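Local coordinates for probable thiosulfate sulfurtransferase (Thermus thermophilus, PDB 2EG4), which probably transfers sulfane sulfur from thiosulfate to cyanide, as rhodaneses do, and carries a bound zinc ion, at residues L123-A128 and M218-Q223; P34-R39 and L75-F80; V187-H192 and F202-L207; L133-R138 and L179-G184. All coordinates share one frame; numbering follows the deposited sequence.

Contact 1: residues L123-A128 and M218-Q223; sequences LTADEA and MHEWLQ. With ZN (zinc ion), chain C.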
loop_
_atom_site.group_PDB
_atom_site.type_symbol
_atom_site.label_atom_id
_atom_site.label_comp_id
_atom_site.label_asym_id
_atom_site.label_seq_id
_atom_site.Cartn_x
_atom_site.Cartn_y
_atom_site.Cartn_z
ATOM N N LEU A 123 -4.795 2.076 9.575
ATOM C CA LEU A 123 -5.062 3.173 10.498
ATOM C C LEU A 123 -6.160 4.042 9.846
ATOM O O LEU A 123 -6.025 4.478 8.705
ATOM C CB LEU A 123 -3.854 4.086 10.688
ATOM C CG LEU A 123 -2.724 3.582 11.564
ATOM C CD1 LEU A 123 -1.633 4.644 11.567
ATOM C CD2 LEU A 123 -3.230 3.303 12.973
ATOM N N THR A 124 -7.238 4.300 10.574
ATOM C CA THR A 124 -8.267 5.199 10.082
ATOM C C THR A 124 -7.754 6.552 10.592
ATOM O O THR A 124 -6.791 6.581 11.375
ATOM C CB THR A 124 -9.619 4.940 10.759
ATOM O OG1 THR A 124 -9.439 5.015 12.178
ATOM C CG2 THR A 124 -10.167 3.555 10.393
ATOM N N ALA A 125 -8.396 7.647 10.193
ATOM C CA ALA A 125 -7.982 8.987 10.627
ATOM C C ALA A 125 -8.020 9.074 12.135
ATOM O O ALA A 125 -7.109 9.612 12.760
ATOM C CB ALA A 125 -8.888 10.054 10.047
ATOM N N ASP A 126 -9.087 8.557 12.723
ATOM C CA ASP A 126 -9.195 8.590 14.179
ATOM C C ASP A 126 -8.068 7.833 14.866
ATOM O O ASP A 126 -7.542 8.268 15.905
ATOM C CB ASP A 126 -10.541 8.022 14.600
ATOM C CG ASP A 126 -11.587 9.089 14.703
ATOM O OD1 ASP A 126 -11.846 9.537 15.844
ATOM O OD2 ASP A 126 -12.119 9.497 13.647
ATOM N N GLU A 127 -7.677 6.702 14.288
ATOM C CA GLU A 127 -6.611 5.908 14.875
ATOM C C GLU A 127 -5.277 6.618 14.670
ATOM O O GLU A 127 -4.424 6.617 15.554
ATOM C CB GLU A 127 -6.590 4.506 14.260
ATOM C CG GLU A 127 -7.812 3.681 14.684
ATOM C CD GLU A 127 -8.070 2.481 13.792
ATOM O OE1 GLU A 127 -7.496 2.425 12.682
ATOM O OE2 GLU A 127 -8.865 1.613 14.197
ATOM N N ALA A 128 -5.106 7.249 13.514
ATOM C CA ALA A 128 -3.863 7.965 13.246
ATOM C C ALA A 128 -3.719 9.138 14.213
ATOM O O ALA A 128 -2.627 9.381 14.740
ATOM C CB ALA A 128 -3.836 8.467 11.803
ATOM N N MET A 218 -2.880 12.123 4.215
ATOM C CA MET A 218 -3.072 13.581 4.210
ATOM C C MET A 218 -4.261 14.091 3.377
ATOM O O MET A 218 -4.900 15.086 3.737
ATOM C CB MET A 218 -1.770 14.265 3.761
ATOM C CG MET A 218 -1.467 15.581 4.467
ATOM S SD MET A 218 -1.293 15.434 6.296
ATOM C CE MET A 218 -1.862 17.056 6.729
ATOM N N HIS A 219 -4.573 13.429 2.270
ATOM C CA HIS A 219 -5.720 13.875 1.487
ATOM C C HIS A 219 -6.983 13.797 2.350
ATOM O O HIS A 219 -7.721 14.779 2.476
ATOM C CB HIS A 219 -5.891 13.024 0.216
ATOM C CG HIS A 219 -6.940 13.548 -0.715
ATOM N ND1 HIS A 219 -6.670 14.488 -1.687
ATOM C CD2 HIS A 219 -8.269 13.296 -0.795
ATOM C CE1 HIS A 219 -7.787 14.793 -2.325
ATOM N NE2 HIS A 219 -8.770 14.086 -1.802
ATOM N N GLU A 220 -7.227 12.647 2.975
ATOM C CA GLU A 220 -8.416 12.525 3.802
ATOM C C GLU A 220 -8.355 13.473 4.987
ATOM O O GLU A 220 -9.330 14.141 5.303
ATOM C CB GLU A 220 -8.578 11.111 4.330
ATOM C CG GLU A 220 -9.779 11.001 5.241
ATOM C CD GLU A 220 -9.866 9.676 5.927
ATOM O OE1 GLU A 220 -8.821 9.192 6.428
ATOM O OE2 GLU A 220 -10.985 9.118 5.988
ATOM N N TRP A 221 -7.191 13.543 5.626
ATOM C CA TRP A 221 -7.017 14.387 6.805
ATOM C C TRP A 221 -7.442 15.822 6.525
ATOM O O TRP A 221 -8.137 16.442 7.331
ATOM C CB TRP A 221 -5.551 14.327 7.279
ATOM C CG TRP A 221 -5.292 15.005 8.622
ATOM C CD1 TRP A 221 -4.973 16.319 8.841
ATOM C CD2 TRP A 221 -5.329 14.381 9.917
ATOM N NE1 TRP A 221 -4.809 16.551 10.201
ATOM C CE2 TRP A 221 -5.023 15.381 10.879
ATOM C CE3 TRP A 221 -5.590 13.080 10.357
ATOM C CZ2 TRP A 221 -4.974 15.109 12.258
ATOM C CZ3 TRP A 221 -5.537 12.804 11.724
ATOM C CH2 TRP A 221 -5.229 13.817 12.659
ATOM N N LEU A 222 -7.046 16.346 5.374
ATOM C CA LEU A 222 -7.415 17.714 5.014
ATOM C C LEU A 222 -8.890 17.827 4.613
ATOM O O LEU A 222 -9.550 18.798 4.961
ATOM C CB LEU A 222 -6.527 18.224 3.877
ATOM C CG LEU A 222 -5.065 18.492 4.276
ATOM C CD1 LEU A 222 -4.243 18.863 3.047
ATOM C CD2 LEU A 222 -5.016 19.625 5.322
ATOM N N GLN A 223 -9.413 16.840 3.894
ATOM C CA GLN A 223 -10.826 16.907 3.510
ATOM C C GLN A 223 -11.710 16.969 4.756
ATOM O O GLN A 223 -12.741 17.641 4.775
ATOM C CB GLN A 223 -11.204 15.699 2.649
ATOM C CG GLN A 223 -10.663 15.787 1.225
ATOM C CD GLN A 223 -11.064 17.094 0.534
ATOM O OE1 GLN A 223 -12.238 17.481 0.546
ATOM N NE2 GLN A 223 -10.092 17.772 -0.075
HETATM ZN ZN ZN C . -4.867 15.518 -2.180
HETATM O O HOH W 1 -9.449 6.921 7.660
#

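Contact 2: residues P34-R39 and L75-F80; sequences PKLRLR and LCRTAF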
loop_
_atom_site.group_PDB
_atom_site.type_symbol
_atom_site.label_atom_id
_atom_site.label_comp_id
_atom_site.label_asym_id
_atom_site.label_seq_id
_atom_site.Cartn_x
_atom_site.Cartn_y
_atom_site.Cartn_z
ATOM N N PRO A 34 -7.721 5.011 -6.602
ATOM C CA PRO A 34 -8.742 5.265 -5.587
ATOM C C PRO A 34 -8.270 5.934 -4.304
ATOM O O PRO A 34 -7.445 5.377 -3.596
ATOM C CB PRO A 34 -9.303 3.865 -5.292
ATOM C CG PRO A 34 -8.970 3.077 -6.511
ATOM C CD PRO A 34 -7.601 3.569 -6.877
ATOM N N LYS A 35 -8.788 7.128 -4.033
ATOM C CA LYS A 35 -8.497 7.837 -2.787
ATOM C C LYS A 35 -9.669 7.456 -1.877
ATOM O O LYS A 35 -10.837 7.591 -2.249
ATOM C CB LYS A 35 -8.444 9.352 -3.011
ATOM C CG LYS A 35 -7.063 9.836 -3.484
ATOM C CD LYS A 35 -6.988 11.353 -3.551
ATOM C CE LYS A 35 -7.686 11.888 -4.776
ATOM N NZ LYS A 35 -6.877 11.596 -5.993
ATOM N N LEU A 36 -9.357 6.974 -0.682
ATOM C CA LEU A 36 -10.379 6.517 0.248
ATOM C C LEU A 36 -10.725 7.434 1.405
ATOM O O LEU A 36 -9.883 8.203 1.879
ATOM C CB LEU A 36 -9.963 5.170 0.833
ATOM C CG LEU A 36 -10.123 3.928 -0.047
ATOM C CD1 LEU A 36 -9.418 4.102 -1.368
ATOM C CD2 LEU A 36 -9.561 2.751 0.684
ATOM N N ARG A 37 -11.979 7.341 1.850
ATOM C CA ARG A 37 -12.458 8.082 3.012
ATOM C C ARG A 37 -12.995 6.970 3.915
ATOM O O ARG A 37 -13.937 6.256 3.547
ATOM C CB ARG A 37 -13.579 9.066 2.649
ATOM C CG ARG A 37 -14.029 9.873 3.859
ATOM C CD ARG A 37 -15.169 10.838 3.574
ATOM N NE ARG A 37 -15.532 11.635 4.752
ATOM C CZ ARG A 37 -16.315 11.210 5.743
ATOM N NH1 ARG A 37 -16.825 9.988 5.698
ATOM N NH2 ARG A 37 -16.591 12.005 6.779
ATOM N N LEU A 38 -12.375 6.804 5.080
ATOM C CA LEU A 38 -12.754 5.741 5.995
ATOM C C LEU A 38 -12.971 6.269 7.392
ATOM O O LEU A 38 -12.065 6.241 8.233
ATOM C CB LEU A 38 -11.675 4.652 5.987
ATOM C CG LEU A 38 -11.376 4.005 4.629
ATOM C CD1 LEU A 38 -10.098 3.161 4.737
ATOM C CD2 LEU A 38 -12.535 3.124 4.193
ATOM N N ARG A 39 -14.175 6.773 7.631
ATOM C CA ARG A 39 -14.529 7.304 8.949
ATOM C C ARG A 39 -15.624 6.446 9.588
ATOM O O ARG A 39 -15.512 6.048 10.760
ATOM C CB ARG A 39 -15.007 8.755 8.858
ATOM C CG ARG A 39 -15.271 9.410 10.240
ATOM C CD ARG A 39 -15.778 10.861 10.142
ATOM N NE ARG A 39 -15.932 11.468 11.467
ATOM C CZ ARG A 39 -16.512 12.643 11.698
ATOM N NH1 ARG A 39 -17.010 13.357 10.691
ATOM N NH2 ARG A 39 -16.582 13.115 12.940
ATOM N N LEU A 75 3.164 -0.855 -6.793
ATOM C CA LEU A 75 3.190 -2.247 -6.362
ATOM C C LEU A 75 2.772 -2.385 -4.894
ATOM O O LEU A 75 1.931 -3.195 -4.562
ATOM C CB LEU A 75 4.604 -2.827 -6.546
ATOM C CG LEU A 75 4.879 -4.179 -5.877
ATOM C CD1 LEU A 75 4.035 -5.273 -6.547
ATOM C CD2 LEU A 75 6.370 -4.516 -5.997
ATOM N N CYS A 76 3.341 -1.565 -4.020
ATOM C CA CYS A 76 3.016 -1.686 -2.608
ATOM C C CYS A 76 1.608 -1.223 -2.244
ATOM O O CYS A 76 0.972 -1.832 -1.396
ATOM C CB CYS A 76 4.073 -0.958 -1.796
ATOM S SG CYS A 76 5.711 -1.714 -1.958
ATOM N N ARG A 77 1.090 -0.195 -2.897
ATOM C CA ARG A 77 -0.274 0.207 -2.531
ATOM C C ARG A 77 -1.243 -0.868 -3.011
ATOM O O ARG A 77 -2.191 -1.199 -2.321
ATOM C CB ARG A 77 -0.660 1.555 -3.131
ATOM C CG ARG A 77 -1.881 2.165 -2.399
ATOM C CD ARG A 77 -2.400 3.418 -3.125
ATOM N NE ARG A 77 -3.373 4.178 -2.326
ATOM C CZ ARG A 77 -4.625 4.438 -2.696
ATOM N NH1 ARG A 77 -5.099 3.994 -3.866
ATOM N NH2 ARG A 77 -5.396 5.189 -1.917
ATOM N N THR A 78 -0.960 -1.452 -4.174
ATOM C CA THR A 78 -1.825 -2.503 -4.675
ATOM C C THR A 78 -1.715 -3.726 -3.755
ATOM O O THR A 78 -2.734 -4.303 -3.388
ATOM C CB THR A 78 -1.478 -2.853 -6.146
ATOM O OG1 THR A 78 -1.575 -1.656 -6.949
ATOM C CG2 THR A 78 -2.487 -3.873 -6.705
ATOM N N ALA A 79 -0.493 -4.115 -3.370
ATOM C CA ALA A 79 -0.328 -5.255 -2.471
ATOM C C ALA A 79 -0.997 -4.980 -1.131
ATOM O O ALA A 79 -1.542 -5.889 -0.498
ATOM C CB ALA A 79 1.163 -5.567 -2.260
ATOM N N PHE A 80 -0.939 -3.726 -0.712
ATOM C CA PHE A 80 -1.552 -3.333 0.545
ATOM C C PHE A 80 -3.059 -3.584 0.499
ATOM O O PHE A 80 -3.625 -4.135 1.440
ATOM C CB PHE A 80 -1.289 -1.870 0.862
ATOM C CG PHE A 80 -1.853 -1.454 2.195
ATOM C CD1 PHE A 80 -1.277 -1.918 3.381
ATOM C CD2 PHE A 80 -3.015 -0.692 2.261
ATOM C CE1 PHE A 80 -1.859 -1.632 4.613
ATOM C CE2 PHE A 80 -3.606 -0.398 3.499
ATOM C CZ PHE A 80 -3.027 -0.871 4.667
#

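Contact 3: residues V187-H192 and F202-L207; sequences VGVYCH and FVLRSL. With ZN (zinc ion), chain C; SO4 (sulfate ion), chain D.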
loop_
_atom_site.group_PDB
_atom_site.type_symbol
_atom_site.label_atom_id
_atom_site.label_comp_id
_atom_site.label_asym_id
_atom_site.label_seq_id
_atom_site.Cartn_x
_atom_site.Cartn_y
_atom_site.Cartn_z
ATOM N N VAL A 187 4.200 1.350 14.880
ATOM C CA VAL A 187 4.556 2.535 14.114
ATOM C C VAL A 187 3.481 2.752 13.069
ATOM O O VAL A 187 3.053 1.803 12.425
ATOM C CB VAL A 187 5.892 2.334 13.384
ATOM C CG1 VAL A 187 6.314 3.635 12.692
ATOM C CG2 VAL A 187 6.954 1.873 14.376
ATOM N N GLY A 188 3.037 3.990 12.935
ATOM C CA GLY A 188 2.037 4.304 11.934
ATOM C C GLY A 188 2.779 5.032 10.830
ATOM O O GLY A 188 3.789 5.696 11.081
ATOM N N VAL A 189 2.325 4.864 9.595
ATOM C CA VAL A 189 2.961 5.546 8.487
ATOM C C VAL A 189 1.899 6.167 7.604
ATOM O O VAL A 189 0.815 5.608 7.455
ATOM C CB VAL A 189 3.819 4.583 7.619
ATOM C CG1 VAL A 189 5.103 4.203 8.366
ATOM C CG2 VAL A 189 3.048 3.338 7.285
ATOM N N TYR A 190 2.195 7.330 7.037
ATOM C CA TYR A 190 1.227 7.975 6.153
ATOM C C TYR A 190 1.920 8.871 5.138
ATOM O O TYR A 190 3.125 9.137 5.229
ATOM C CB TYR A 190 0.224 8.808 6.976
ATOM C CG TYR A 190 0.752 10.158 7.418
ATOM C CD1 TYR A 190 0.606 11.277 6.607
ATOM C CD2 TYR A 190 1.369 10.314 8.657
ATOM C CE1 TYR A 190 1.046 12.531 7.009
ATOM C CE2 TYR A 190 1.823 11.580 9.080
ATOM C CZ TYR A 190 1.654 12.679 8.252
ATOM O OH TYR A 190 2.062 13.939 8.626
ATOM N N CYS A 191 1.159 9.301 4.137
ATOM C CA CYS A 191 1.665 10.218 3.117
ATOM C C CYS A 191 0.477 10.941 2.491
ATOM O O CYS A 191 -0.356 11.437 3.237
ATOM C CB CYS A 191 2.505 9.480 2.078
ATOM S SG CYS A 191 1.719 8.054 1.328
ATOM N N HIS A 192 0.371 11.006 1.154
ATOM C CA HIS A 192 -0.764 11.698 0.541
ATOM C C HIS A 192 -1.988 10.799 0.429
ATOM O O HIS A 192 -3.073 11.162 0.870
ATOM C CB HIS A 192 -0.413 12.231 -0.846
ATOM C CG HIS A 192 -1.558 12.922 -1.521
ATOM N ND1 HIS A 192 -2.044 12.523 -2.750
ATOM C CD2 HIS A 192 -2.346 13.947 -1.118
ATOM C CE1 HIS A 192 -3.082 13.271 -3.073
ATOM N NE2 HIS A 192 -3.288 14.141 -2.101
ATOM N N PHE A 202 5.426 -2.285 4.212
ATOM C CA PHE A 202 6.037 -3.583 3.927
ATOM C C PHE A 202 7.494 -3.721 4.354
ATOM O O PHE A 202 7.903 -4.795 4.817
ATOM C CB PHE A 202 5.886 -3.923 2.441
ATOM C CG PHE A 202 4.503 -4.323 2.077
ATOM C CD1 PHE A 202 3.960 -5.504 2.584
ATOM C CD2 PHE A 202 3.714 -3.504 1.273
ATOM C CE1 PHE A 202 2.653 -5.862 2.304
ATOM C CE2 PHE A 202 2.406 -3.851 0.985
ATOM C CZ PHE A 202 1.868 -5.034 1.501
ATOM N N VAL A 203 8.270 -2.654 4.212
ATOM C CA VAL A 203 9.670 -2.693 4.610
ATOM C C VAL A 203 9.756 -2.874 6.117
ATOM O O VAL A 203 10.460 -3.766 6.610
ATOM C CB VAL A 203 10.409 -1.387 4.247
ATOM C CG1 VAL A 203 11.824 -1.385 4.876
ATOM C CG2 VAL A 203 10.508 -1.255 2.734
ATOM N N LEU A 204 9.029 -2.032 6.851
ATOM C CA LEU A 204 9.057 -2.107 8.305
ATOM C C LEU A 204 8.588 -3.468 8.804
ATOM O O LEU A 204 9.187 -4.036 9.720
ATOM C CB LEU A 204 8.199 -0.995 8.920
ATOM C CG LEU A 204 8.778 0.418 8.832
ATOM C CD1 LEU A 204 7.793 1.434 9.379
ATOM C CD2 LEU A 204 10.083 0.484 9.631
ATOM N N ARG A 205 7.515 -3.988 8.217
ATOM C CA ARG A 205 6.993 -5.285 8.627
ATOM C C ARG A 205 8.034 -6.378 8.425
ATOM O O ARG A 205 8.161 -7.290 9.256
ATOM C CB ARG A 205 5.702 -5.614 7.857
ATOM C CG ARG A 205 4.505 -4.810 8.358
ATOM C CD ARG A 205 3.410 -5.694 8.916
ATOM N NE ARG A 205 2.485 -4.943 9.765
ATOM C CZ ARG A 205 1.460 -5.482 10.417
ATOM N NH1 ARG A 205 1.218 -6.789 10.317
ATOM N NH2 ARG A 205 0.674 -4.718 11.166
ATOM N N SER A 206 8.794 -6.284 7.339
ATOM C CA SER A 206 9.816 -7.289 7.074
ATOM C C SER A 206 10.942 -7.196 8.101
ATOM O O SER A 206 11.693 -8.155 8.282
ATOM C CB SER A 206 10.397 -7.132 5.670
ATOM O OG SER A 206 11.277 -6.024 5.585
ATOM N N LEU A 207 11.070 -6.047 8.762
ATOM C CA LEU A 207 12.110 -5.880 9.772
ATOM C C LEU A 207 11.557 -6.166 11.162
ATOM O O LEU A 207 12.244 -5.969 12.162
ATOM C CB LEU A 207 12.706 -4.473 9.712
ATOM C CG LEU A 207 13.479 -4.166 8.421
ATOM C CD1 LEU A 207 13.798 -2.681 8.335
ATOM C CD2 LEU A 207 14.759 -5.016 8.373
HETATM ZN ZN ZN C . -4.867 15.518 -2.180
HETATM S S SO4 D . 1.563 9.168 -1.981
HETATM O O1 SO4 D . 1.373 9.856 -3.301
HETATM O O2 SO4 D . 1.932 10.191 -0.949
HETATM O O3 SO4 D . 0.290 8.478 -1.584
HETATM O O4 SO4 D . 2.665 8.156 -2.097
#

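Contact 4: residues L133-R138 and L179-G184; sequences LLLDVR and LGLQPG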
loop_
_atom_site.group_PDB
_atom_site.type_symbol
_atom_site.label_atom_id
_atom_site.label_comp_id
_atom_site.label_asym_id
_atom_site.label_seq_id
_atom_site.Cartn_x
_atom_site.Cartn_y
_atom_site.Cartn_z
ATOM N N LEU A 133 3.230 7.289 17.557
ATOM C CA LEU A 133 4.369 7.419 16.660
ATOM C C LEU A 133 3.969 7.273 15.202
ATOM O O LEU A 133 3.913 6.168 14.661
ATOM C CB LEU A 133 5.442 6.391 17.006
ATOM C CG LEU A 133 6.697 6.387 16.119
ATOM C CD1 LEU A 133 7.171 7.810 15.828
ATOM C CD2 LEU A 133 7.775 5.575 16.815
ATOM N N LEU A 134 3.723 8.420 14.588
ATOM C CA LEU A 134 3.314 8.495 13.203
ATOM C C LEU A 134 4.465 9.009 12.394
ATOM O O LEU A 134 4.963 10.105 12.654
ATOM C CB LEU A 134 2.181 9.495 13.024
ATOM C CG LEU A 134 0.736 9.056 12.934
ATOM C CD1 LEU A 134 -0.096 10.272 12.574
ATOM C CD2 LEU A 134 0.592 7.965 11.868
ATOM N N LEU A 135 4.873 8.229 11.403
ATOM C CA LEU A 135 5.934 8.651 10.506
ATOM C C LEU A 135 5.333 9.126 9.192
ATOM O O LEU A 135 4.566 8.395 8.542
ATOM C CB LEU A 135 6.897 7.496 10.215
ATOM C CG LEU A 135 7.551 6.922 11.468
ATOM C CD1 LEU A 135 8.512 5.821 11.064
ATOM C CD2 LEU A 135 8.276 8.053 12.206
ATOM N N ASP A 136 5.669 10.360 8.828
ATOM C CA ASP A 136 5.242 10.977 7.576
ATOM C C ASP A 136 6.375 10.613 6.606
ATOM O O ASP A 136 7.513 11.096 6.759
ATOM C CB ASP A 136 5.182 12.481 7.773
ATOM C CG ASP A 136 4.679 13.221 6.564
ATOM O OD1 ASP A 136 4.861 12.740 5.421
ATOM O OD2 ASP A 136 4.087 14.302 6.767
ATOM N N VAL A 137 6.082 9.772 5.618
ATOM C CA VAL A 137 7.126 9.334 4.703
ATOM C C VAL A 137 7.288 10.170 3.454
ATOM O O VAL A 137 7.984 9.777 2.513
ATOM C CB VAL A 137 6.967 7.824 4.345
ATOM C CG1 VAL A 137 6.927 6.990 5.635
ATOM C CG2 VAL A 137 5.699 7.586 3.524
ATOM N N ARG A 138 6.689 11.350 3.455
ATOM C CA ARG A 138 6.818 12.250 2.315
ATOM C C ARG A 138 8.155 12.983 2.377
ATOM O O ARG A 138 8.969 12.751 3.280
ATOM C CB ARG A 138 5.678 13.261 2.336
ATOM C CG ARG A 138 4.299 12.598 2.215
ATOM C CD ARG A 138 3.196 13.625 2.255
ATOM N NE ARG A 138 3.239 14.317 3.540
ATOM C CZ ARG A 138 2.681 15.494 3.797
ATOM N NH1 ARG A 138 2.006 16.151 2.862
ATOM N NH2 ARG A 138 2.843 16.030 4.994
ATOM N N LEU A 179 16.384 4.893 12.551
ATOM C CA LEU A 179 15.070 5.432 12.887
ATOM C C LEU A 179 14.793 5.343 14.385
ATOM O O LEU A 179 13.849 5.947 14.887
ATOM C CB LEU A 179 13.972 4.692 12.117
ATOM C CG LEU A 179 13.874 4.912 10.603
ATOM C CD1 LEU A 179 12.781 4.005 10.035
ATOM C CD2 LEU A 179 13.563 6.366 10.304
ATOM N N GLY A 180 15.619 4.582 15.093
ATOM C CA GLY A 180 15.422 4.446 16.524
ATOM C C GLY A 180 14.216 3.589 16.867
ATOM O O GLY A 180 13.541 3.826 17.868
ATOM N N LEU A 181 13.940 2.595 16.029
ATOM C CA LEU A 181 12.822 1.694 16.264
ATOM C C LEU A 181 13.387 0.327 16.602
ATOM O O LEU A 181 14.597 0.123 16.583
ATOM C CB LEU A 181 11.950 1.578 15.006
ATOM C CG LEU A 181 11.457 2.881 14.379
ATOM C CD1 LEU A 181 10.771 2.574 13.055
ATOM C CD2 LEU A 181 10.507 3.592 15.330
ATOM N N GLN A 182 12.505 -0.614 16.909
ATOM C CA GLN A 182 12.932 -1.966 17.216
ATOM C C GLN A 182 11.789 -2.926 16.960
ATOM O O GLN A 182 10.620 -2.539 16.984
ATOM C CB GLN A 182 13.400 -2.067 18.670
ATOM C CG GLN A 182 12.378 -1.634 19.687
ATOM C CD GLN A 182 12.985 -1.513 21.069
ATOM O OE1 GLN A 182 13.508 -2.487 21.618
ATOM N NE2 GLN A 182 12.928 -0.312 21.638
ATOM N N PRO A 183 12.110 -4.198 16.695
ATOM C CA PRO A 183 11.061 -5.181 16.438
ATOM C C PRO A 183 9.937 -5.116 17.462
ATOM O O PRO A 183 10.173 -4.871 18.648
ATOM C CB PRO A 183 11.815 -6.502 16.481
ATOM C CG PRO A 183 13.146 -6.129 15.907
ATOM C CD PRO A 183 13.446 -4.819 16.601
ATOM N N GLY A 184 8.711 -5.317 16.989
ATOM C CA GLY A 184 7.561 -5.298 17.865
ATOM C C GLY A 184 6.961 -3.937 18.140
ATOM O O GLY A 184 5.848 -3.859 18.653
#

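Contact 1: residues L123-A128 and M218-Q223
Glu220 and Trp221 of helix 217-223 meet the first turn of helix 125-129, where Ala125 faces them. Glu220 sets out from CB with CG anti to the backbone N (chi1 177°), and the extended chain beyond carries its carboxylate away from its own helix toward the start of the other. At the tip, OE1 comes within 3.7 Å of Ala125 CB. Glu220 OE1 also accepts from a water at 2.7 Å, and that water in turn accepts from Ala125 N at 2.8 Å, so a first-turn amide is served through a water bridge. Tyr214 OH is a further hydrogen-bond partner of OE1, while OE2 takes Leu38 N, from the first of the two rhodanese-like units in the chain, so that the two branches of one buried acid face different parts of the fold. The helix start they address is closed by a capping box. Thr124, at the N-cap, accepts from Glu127 N through OG1 at 3.2 Å, and Thr124 N in return donates a hydrogen bond to Glu127 OE1 at 2.8 Å, which is reached on the anti side and 35° out of the carboxylate plane. Next to this polar strip, Trp221 offers its edge: CZ3 lies 3.7 Å from Ala125 O, which sits near the plane of the indole, and NE1 is bonded to Pro227 O. One residue before Glu220, His219 ND1 binds the zinc ion at 2.1 Å, alongside Cys151, Cys152 and His192.

Contact 2: residues P34-R39 and L75-F80
Arg77, on helix 73-84, reaches out as an extended chain to grip a single backbone oxygen, Pro34 O, with the end of its guanidinium. NH1 and NH2 both donate, and NH2 lies 2.7 Å from Pro34 O. The oxygen sits almost in the guanidinium plane, and sharing it bends both bonds: the N-H...O angle is 142° at NH2 and 138° at NH1. Seen from the carbonyl, NH2 comes in its plane while NH1 is tilted 27° from it. This fork is the tight part of the contact. Around it the fit is slacker, with Pro34 CD 3.9 Å from Arg77 NH1 and Leu36 CD1 4.2 Å from Arg77 NH2. On the solvent side the Pro34 ring is exposed, and Lys35, whose CB points away from the helix, has its side chain about 4 Å (nearest atoms) from those of the zinc ligands His192 and His219. Beyond the segment, Arg77 NH1 also bonds Leu31 O and NE bonds Ser193 O. A leucine in place of Arg77 would probably leave the carbonyls of Pro34, Leu31 and Ser193 without these donors and the 34-39 loop freer to shift. A buried cation thus donates to carbonyl oxygens from both rhodanese-like units, tying their loops together.

Contact 3: residues V187-H192 and F202-L207
Leu204 and Val189 owe their meeting to matching first torsions. Each has chi1 at -73°, which sets Val189 CG1 and Leu204 CG anti to their own carbonyl carbons, and the trans second torsion of Leu204 (176°) then extends CD1 toward strand 186-190. The two side chains come together tip to tip, Val189 CG1 lying 4.0 Å from Leu204 CD1. The same methyl of Leu204 meets Val187 CG1 at 4.2 Å, so one leucine tip from helix 195-206 spans two valines that point to the same side of the strand, two residues apart. Leu204 also packs on Leu176 of helix 175-179, and Val187 on Leu135 of the neighbouring strand. No hydrogen bond crosses between the two segments; the join is purely apolar and buried. Two residues after Leu204, Ser206 OG donates to Val203 O at 2.6 Å. Past its C-terminal end, strand 186-190 runs into a polar loop. There His192 N donates to a sulfate oxygen, O2, at 2.7 Å, and Cys191 SG lies 3.1 Å from that same O2. The His192 ring binds zinc through NE2 at 2.1 Å, with sulfate O1 near its plane at the edge. Ser193 N, Ala195 N and Arg196 NH2 hold the sulfate as well, an ion probably taken from the crystallisation liquor. A beta-alpha-beta unit whose strand leads through a cysteine into an anion-binding loop at a helix start is characteristic of rhodaneses and of the related cysteine-dependent phosphatases, and Cys191 probably stands where rhodaneses carry their active-site cysteine.

Contact 4: residues L133-R138 and L179-G184
The Schellman motif that closes helix 175-179 lays Leu181 against Leu133 and Leu135, beside the parallel sheet of the second rhodanese-like unit. Gly180, with a positive phi, makes the turn: Leu181 N bonds back to Leu176 O, and Gly180 N to Glu177 O. The chain emerging from it directs Leu181 toward the sheet, where its two methyls divide the work. CD2 of Leu181 touches CD2 of Leu133 at 3.7 Å, the side chains meeting at a slant. CD1 of Leu181 approaches CD1 of Leu135 less closely, at 4.4 Å. Leu133 reaches its partner because CG stands anti to the backbone N (chi1 179°). Val187 of the adjacent strand also touches Leu181, extending this apolar patch across two strands. Where strand 134-136 ends, the chemistry changes. Asp136 OD1 accepts from Arg138 N at 3.0 Å, an Asx turn, with the amide arriving on the anti side. Arg138 then curls back to clasp the carboxylate side-on: NE meets the syn lone pair of Asp136 OD1 at 2.9 Å, and NH2 meets that of OD2 at 2.8 Å, both oxygens lying close to the guanidinium plane.

In the fold
Contact 2 comes first along the chain, in the first rhodanese-like range; the other three belong to the second, where contact 4 and then contact 3 fall between the two segments of contact 1. Contacts 3 and 4 lie closest, their centres about 7 Å apart, because strands 134-136 and 186-190 are neighbours in one parallel sheet. Contacts 2 and 4, with centres about 20 Å apart, do not touch. Contact 1 sits beside contact 3 through backbone bonds from Met218 and His219 to Cys191 and His192, and both supply zinc ligands. Contact 2, its centre about 12 Å from that of contact 1, meets it and also packs against Phe202 of contact 3, so it lies at the seam between the two units.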